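Local coordinates for DUF3829 domain-containing protein (Bacteroides thetaiotaomicron, PDB 3RH3), which is of unknown function but folds as an all-helical protein of the DUF3829-like type and is probably a lipoprotein in its natural form, at residues N88-N102 with N125-I139. Sequence-based numbering, arbitrary orientation.
Sequences NYAGLFNVRTQFYDN and NYKLSVELSEYKQVI. With EDO (1,2-ethanediol), chain E.
Y135 lays one face of its ring on the backbone of G91 and L92, with G91 CA 3.9 Å from the ring centroid in a CH-pi contact; V95 CG1 and N88 OD1 meet the ring at its edge, while N88 ND2 bonds back to N84 O. Replacing Y135 with an alanine would probably open a gap over G91 and L92 and take away the edge that V95 meets. A second CH-pi contact places I139 CD1 over the centre of the Y89 ring, 3.8 Å from the centroid.

L92 fits among L132, Y135, K136 and I139, V95 among L128, E131, L132 and Y135, and L128 returns the packing by setting its CD1 against Q98 CB and its CD2 3.8 Å from V95 CB. L132 CD1 lies 3.7 Å from L92 CG.

The polar end centres on N125. F99 holds CG anti to its backbone N, bringing its ring against the N125 amide, the planes 10° apart. N125 ND2 donates nearly straight to F99 O (2.8 Å). N125 OD1 accepts from N102 ND2 (3.0 Å). Two bonds thus fix the rotation of this buried amide.

With the axes of segments 88-102 and 125-139 8.8 Å apart at 158°, this knobs-into-holes packing forms an antiparallel helical hairpin within the all-alpha bundle, where helices 10-32 and 35-46 also pack against it.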
# COMPACT_ATOMS: atom_id res chain seq x y z
N ASN A 88 -13.93 -6.94 1.46
CA ASN A 88 -12.64 -6.53 1.99
C ASN A 88 -12.70 -5.17 2.67
O ASN A 88 -12.06 -4.99 3.70
CB ASN A 88 -11.56 -6.60 0.92
CG ASN A 88 -11.11 -8.02 0.77
OD1 ASN A 88 -10.38 -8.54 1.62
ND2 ASN A 88 -11.66 -8.73 -0.21
N TYR A 89 -13.51 -4.24 2.15
CA TYR A 89 -13.72 -2.95 2.80
C TYR A 89 -14.52 -3.13 4.08
O TYR A 89 -14.26 -2.42 5.04
CB TYR A 89 -14.45 -1.98 1.87
CG TYR A 89 -13.51 -1.10 1.07
CD1 TYR A 89 -12.66 -0.20 1.70
CD2 TYR A 89 -13.52 -1.13 -0.33
CE1 TYR A 89 -11.83 0.64 0.96
CE2 TYR A 89 -12.67 -0.32 -1.07
CZ TYR A 89 -11.84 0.57 -0.42
OH TYR A 89 -11.03 1.40 -1.14
N ALA A 90 -15.47 -4.09 4.10
CA ALA A 90 -16.25 -4.36 5.30
C ALA A 90 -15.32 -4.93 6.37
O ALA A 90 -15.34 -4.46 7.50
CB ALA A 90 -17.40 -5.32 4.99
N GLY A 91 -14.46 -5.87 5.97
CA GLY A 91 -13.50 -6.47 6.88
C GLY A 91 -12.56 -5.41 7.40
O GLY A 91 -12.38 -5.27 8.62
N LEU A 92 -12.01 -4.60 6.49
CA LEU A 92 -11.10 -3.53 6.88
C LEU A 92 -11.71 -2.65 8.01
O LEU A 92 -11.11 -2.56 9.07
CB LEU A 92 -10.71 -2.69 5.67
CG LEU A 92 -9.68 -1.60 5.94
CD1 LEU A 92 -8.53 -1.70 4.99
CD2 LEU A 92 -10.32 -0.23 5.91
N PHE A 93 -12.92 -2.05 7.78
CA PHE A 93 -13.58 -1.17 8.75
C PHE A 93 -13.95 -1.88 10.06
O PHE A 93 -13.87 -1.25 11.12
CB PHE A 93 -14.81 -0.49 8.13
CG PHE A 93 -14.43 0.56 7.10
CD1 PHE A 93 -13.74 1.70 7.46
CD2 PHE A 93 -14.77 0.39 5.76
CE1 PHE A 93 -13.36 2.65 6.50
CE2 PHE A 93 -14.39 1.34 4.80
CZ PHE A 93 -13.68 2.46 5.18
N ASN A 94 -14.30 -3.18 9.99
CA ASN A 94 -14.64 -4.00 11.15
C ASN A 94 -13.40 -4.18 12.05
O ASN A 94 -13.45 -3.93 13.26
CB ASN A 94 -15.22 -5.36 10.69
CG ASN A 94 -15.30 -6.47 11.72
OD1 ASN A 94 -14.88 -7.60 11.46
ND2 ASN A 94 -15.89 -6.20 12.88
N VAL A 95 -12.26 -4.59 11.45
CA VAL A 95 -11.04 -4.80 12.24
C VAL A 95 -10.49 -3.42 12.73
O VAL A 95 -9.98 -3.36 13.84
CB VAL A 95 -9.95 -5.69 11.58
CG1 VAL A 95 -10.49 -7.07 11.25
CG2 VAL A 95 -9.34 -5.04 10.35
N ARG A 96 -10.71 -2.32 11.97
CA ARG A 96 -10.28 -0.98 12.39
C ARG A 96 -11.05 -0.54 13.64
O ARG A 96 -10.45 0.00 14.56
CB ARG A 96 -10.47 0.04 11.27
CG ARG A 96 -9.93 1.41 11.62
CD ARG A 96 -10.17 2.37 10.50
NE ARG A 96 -9.58 3.68 10.79
CZ ARG A 96 -10.25 4.68 11.34
NH1 ARG A 96 -11.53 4.55 11.64
NH2 ARG A 96 -9.64 5.84 11.58
N THR A 97 -12.38 -0.77 13.66
CA THR A 97 -13.25 -0.42 14.78
C THR A 97 -12.82 -1.20 16.02
O THR A 97 -12.67 -0.59 17.07
CB THR A 97 -14.72 -0.63 14.42
OG1 THR A 97 -15.03 0.20 13.29
CG2 THR A 97 -15.66 -0.29 15.56
N GLN A 98 -12.60 -2.54 15.88
CA GLN A 98 -12.13 -3.41 16.97
C GLN A 98 -10.81 -2.90 17.54
O GLN A 98 -10.65 -2.86 18.76
CB GLN A 98 -11.94 -4.85 16.47
CG GLN A 98 -13.19 -5.70 16.42
CD GLN A 98 -12.88 -7.10 15.93
OE1 GLN A 98 -13.21 -7.48 14.80
NE2 GLN A 98 -12.22 -7.90 16.77
N PHE A 99 -9.87 -2.50 16.65
CA PHE A 99 -8.55 -1.99 17.01
C PHE A 99 -8.66 -0.74 17.90
O PHE A 99 -8.09 -0.72 18.99
CB PHE A 99 -7.72 -1.69 15.76
CG PHE A 99 -6.29 -1.26 16.03
CD1 PHE A 99 -5.28 -2.20 16.16
CD2 PHE A 99 -5.96 0.09 16.12
CE1 PHE A 99 -3.96 -1.81 16.41
CE2 PHE A 99 -4.65 0.48 16.36
CZ PHE A 99 -3.65 -0.47 16.51
N TYR A 100 -9.41 0.29 17.43
CA TYR A 100 -9.54 1.53 18.18
C TYR A 100 -10.42 1.39 19.41
O TYR A 100 -10.20 2.14 20.36
CB TYR A 100 -10.02 2.67 17.29
CG TYR A 100 -8.89 3.18 16.43
CD1 TYR A 100 -7.90 4.00 16.97
CD2 TYR A 100 -8.78 2.81 15.10
CE1 TYR A 100 -6.85 4.47 16.19
CE2 TYR A 100 -7.74 3.28 14.30
CZ TYR A 100 -6.77 4.10 14.85
OH TYR A 100 -5.75 4.56 14.08
N ASP A 101 -11.39 0.42 19.42
CA ASP A 101 -12.22 0.12 20.59
C ASP A 101 -11.35 -0.48 21.68
O ASP A 101 -11.47 -0.10 22.85
CB ASP A 101 -13.37 -0.84 20.24
N ASN A 102 -10.46 -1.43 21.28
CA ASN A 102 -9.52 -2.10 22.17
C ASN A 102 -8.54 -1.09 22.76
O ASN A 102 -8.22 -1.20 23.93
CB ASN A 102 -8.76 -3.19 21.43
CG ASN A 102 -9.54 -4.47 21.23
OD1 ASN A 102 -10.54 -4.73 21.89
ND2 ASN A 102 -9.05 -5.32 20.35
N ASN A 125 -4.60 -6.33 19.54
CA ASN A 125 -4.34 -5.23 18.63
C ASN A 125 -3.17 -5.50 17.69
O ASN A 125 -3.23 -4.99 16.57
CB ASN A 125 -4.22 -3.91 19.36
CG ASN A 125 -5.58 -3.24 19.45
OD1 ASN A 125 -6.61 -3.89 19.28
ND2 ASN A 125 -5.62 -1.92 19.58
N TYR A 126 -2.19 -6.36 18.08
CA TYR A 126 -1.10 -6.79 17.19
C TYR A 126 -1.68 -7.60 16.03
O TYR A 126 -1.36 -7.34 14.87
CB TYR A 126 -0.06 -7.64 17.93
CG TYR A 126 0.94 -6.92 18.80
CD1 TYR A 126 1.56 -5.75 18.35
CD2 TYR A 126 1.37 -7.47 20.00
CE1 TYR A 126 2.53 -5.11 19.12
CE2 TYR A 126 2.36 -6.85 20.76
CZ TYR A 126 2.92 -5.67 20.33
OH TYR A 126 3.87 -5.06 21.10
N LYS A 127 -2.55 -8.59 16.34
CA LYS A 127 -3.22 -9.43 15.35
C LYS A 127 -4.14 -8.57 14.44
O LYS A 127 -4.12 -8.74 13.22
CB LYS A 127 -4.02 -10.54 16.04
N LEU A 128 -4.90 -7.63 15.03
CA LEU A 128 -5.82 -6.78 14.27
C LEU A 128 -5.08 -5.84 13.31
O LEU A 128 -5.57 -5.62 12.20
CB LEU A 128 -6.75 -5.98 15.18
CG LEU A 128 -7.83 -6.80 15.90
CD1 LEU A 128 -8.39 -6.05 17.07
CD2 LEU A 128 -8.95 -7.22 14.95
N SER A 129 -3.89 -5.32 13.70
CA SER A 129 -3.11 -4.43 12.86
C SER A 129 -2.64 -5.14 11.58
O SER A 129 -2.59 -4.52 10.53
CB SER A 129 -1.92 -3.86 13.62
OG SER A 129 -0.99 -4.86 14.03
N VAL A 130 -2.33 -6.44 11.68
CA VAL A 130 -1.89 -7.25 10.54
C VAL A 130 -3.10 -7.48 9.62
O VAL A 130 -2.99 -7.28 8.41
CB VAL A 130 -1.20 -8.56 10.99
CG1 VAL A 130 -0.88 -9.46 9.80
CG2 VAL A 130 0.07 -8.25 11.77
N GLU A 131 -4.25 -7.84 10.21
CA GLU A 131 -5.52 -8.04 9.50
C GLU A 131 -5.89 -6.78 8.70
O GLU A 131 -6.17 -6.88 7.51
CB GLU A 131 -6.65 -8.41 10.47
CG GLU A 131 -6.54 -9.82 11.02
CD GLU A 131 -7.80 -10.36 11.67
OE1 GLU A 131 -8.82 -10.50 10.96
OE2 GLU A 131 -7.75 -10.67 12.88
N LEU A 132 -5.78 -5.60 9.34
CA LEU A 132 -6.06 -4.31 8.69
C LEU A 132 -5.13 -4.07 7.48
O LEU A 132 -5.59 -3.60 6.43
CB LEU A 132 -5.92 -3.18 9.72
CG LEU A 132 -6.38 -1.79 9.30
CD1 LEU A 132 -7.89 -1.71 9.20
CD2 LEU A 132 -6.02 -0.80 10.34
N SER A 133 -3.85 -4.42 7.65
CA SER A 133 -2.83 -4.29 6.62
C SER A 133 -3.11 -5.25 5.45
O SER A 133 -2.97 -4.85 4.30
CB SER A 133 -1.46 -4.54 7.23
OG SER A 133 -0.47 -4.20 6.28
N GLU A 134 -3.52 -6.50 5.76
CA GLU A 134 -3.87 -7.52 4.77
C GLU A 134 -5.08 -7.10 3.95
O GLU A 134 -5.04 -7.23 2.73
CB GLU A 134 -4.11 -8.90 5.44
CG GLU A 134 -2.81 -9.58 5.82
CD GLU A 134 -2.84 -10.83 6.69
OE1 GLU A 134 -3.82 -11.03 7.44
OE2 GLU A 134 -1.83 -11.58 6.66
N TYR A 135 -6.15 -6.58 4.59
CA TYR A 135 -7.35 -6.11 3.89
C TYR A 135 -7.01 -5.01 2.87
O TYR A 135 -7.45 -5.08 1.71
CB TYR A 135 -8.43 -5.63 4.86
CG TYR A 135 -9.21 -6.77 5.49
CD1 TYR A 135 -9.86 -7.71 4.69
CD2 TYR A 135 -9.36 -6.86 6.87
CE1 TYR A 135 -10.60 -8.75 5.26
CE2 TYR A 135 -10.11 -7.88 7.45
CZ TYR A 135 -10.71 -8.83 6.64
OH TYR A 135 -11.45 -9.83 7.24
N LYS A 136 -6.18 -4.04 3.31
CA LYS A 136 -5.72 -2.95 2.48
C LYS A 136 -4.94 -3.52 1.29
O LYS A 136 -5.16 -3.09 0.15
CB LYS A 136 -4.86 -1.99 3.32
CG LYS A 136 -4.45 -0.71 2.60
CD LYS A 136 -3.79 0.32 3.52
CE LYS A 136 -2.45 -0.11 4.05
NZ LYS A 136 -1.72 1.00 4.72
N GLN A 137 -4.06 -4.52 1.53
CA GLN A 137 -3.29 -5.17 0.48
C GLN A 137 -4.20 -5.90 -0.50
O GLN A 137 -3.99 -5.80 -1.70
CB GLN A 137 -2.26 -6.13 1.08
CG GLN A 137 -1.26 -6.69 0.05
CD GLN A 137 -0.51 -5.58 -0.65
OE1 GLN A 137 -0.02 -4.65 -0.01
NE2 GLN A 137 -0.50 -5.58 -1.98
N VAL A 138 -5.19 -6.65 0.00
CA VAL A 138 -6.14 -7.37 -0.85
C VAL A 138 -6.89 -6.34 -1.77
O VAL A 138 -6.98 -6.58 -2.97
CB VAL A 138 -7.12 -8.28 -0.05
CG1 VAL A 138 -8.19 -8.89 -0.96
CG2 VAL A 138 -6.36 -9.39 0.69
N ILE A 139 -7.29 -5.17 -1.24
CA ILE A 139 -7.99 -4.14 -2.03
C ILE A 139 -7.09 -3.64 -3.15
O ILE A 139 -7.55 -3.55 -4.29
CB ILE A 139 -8.55 -2.98 -1.16
CG1 ILE A 139 -9.63 -3.50 -0.18
CG2 ILE A 139 -9.10 -1.81 -2.02
CD1 ILE A 139 -9.78 -2.64 1.09
C1 EDO E . -1.91 -0.85 9.36
O1 EDO E . -2.18 -2.03 10.14
C2 EDO E . -2.42 -0.96 7.93
O2 EDO E . -1.30 -1.01 7.03
O HOH W 1 -13.10 -8.82 9.73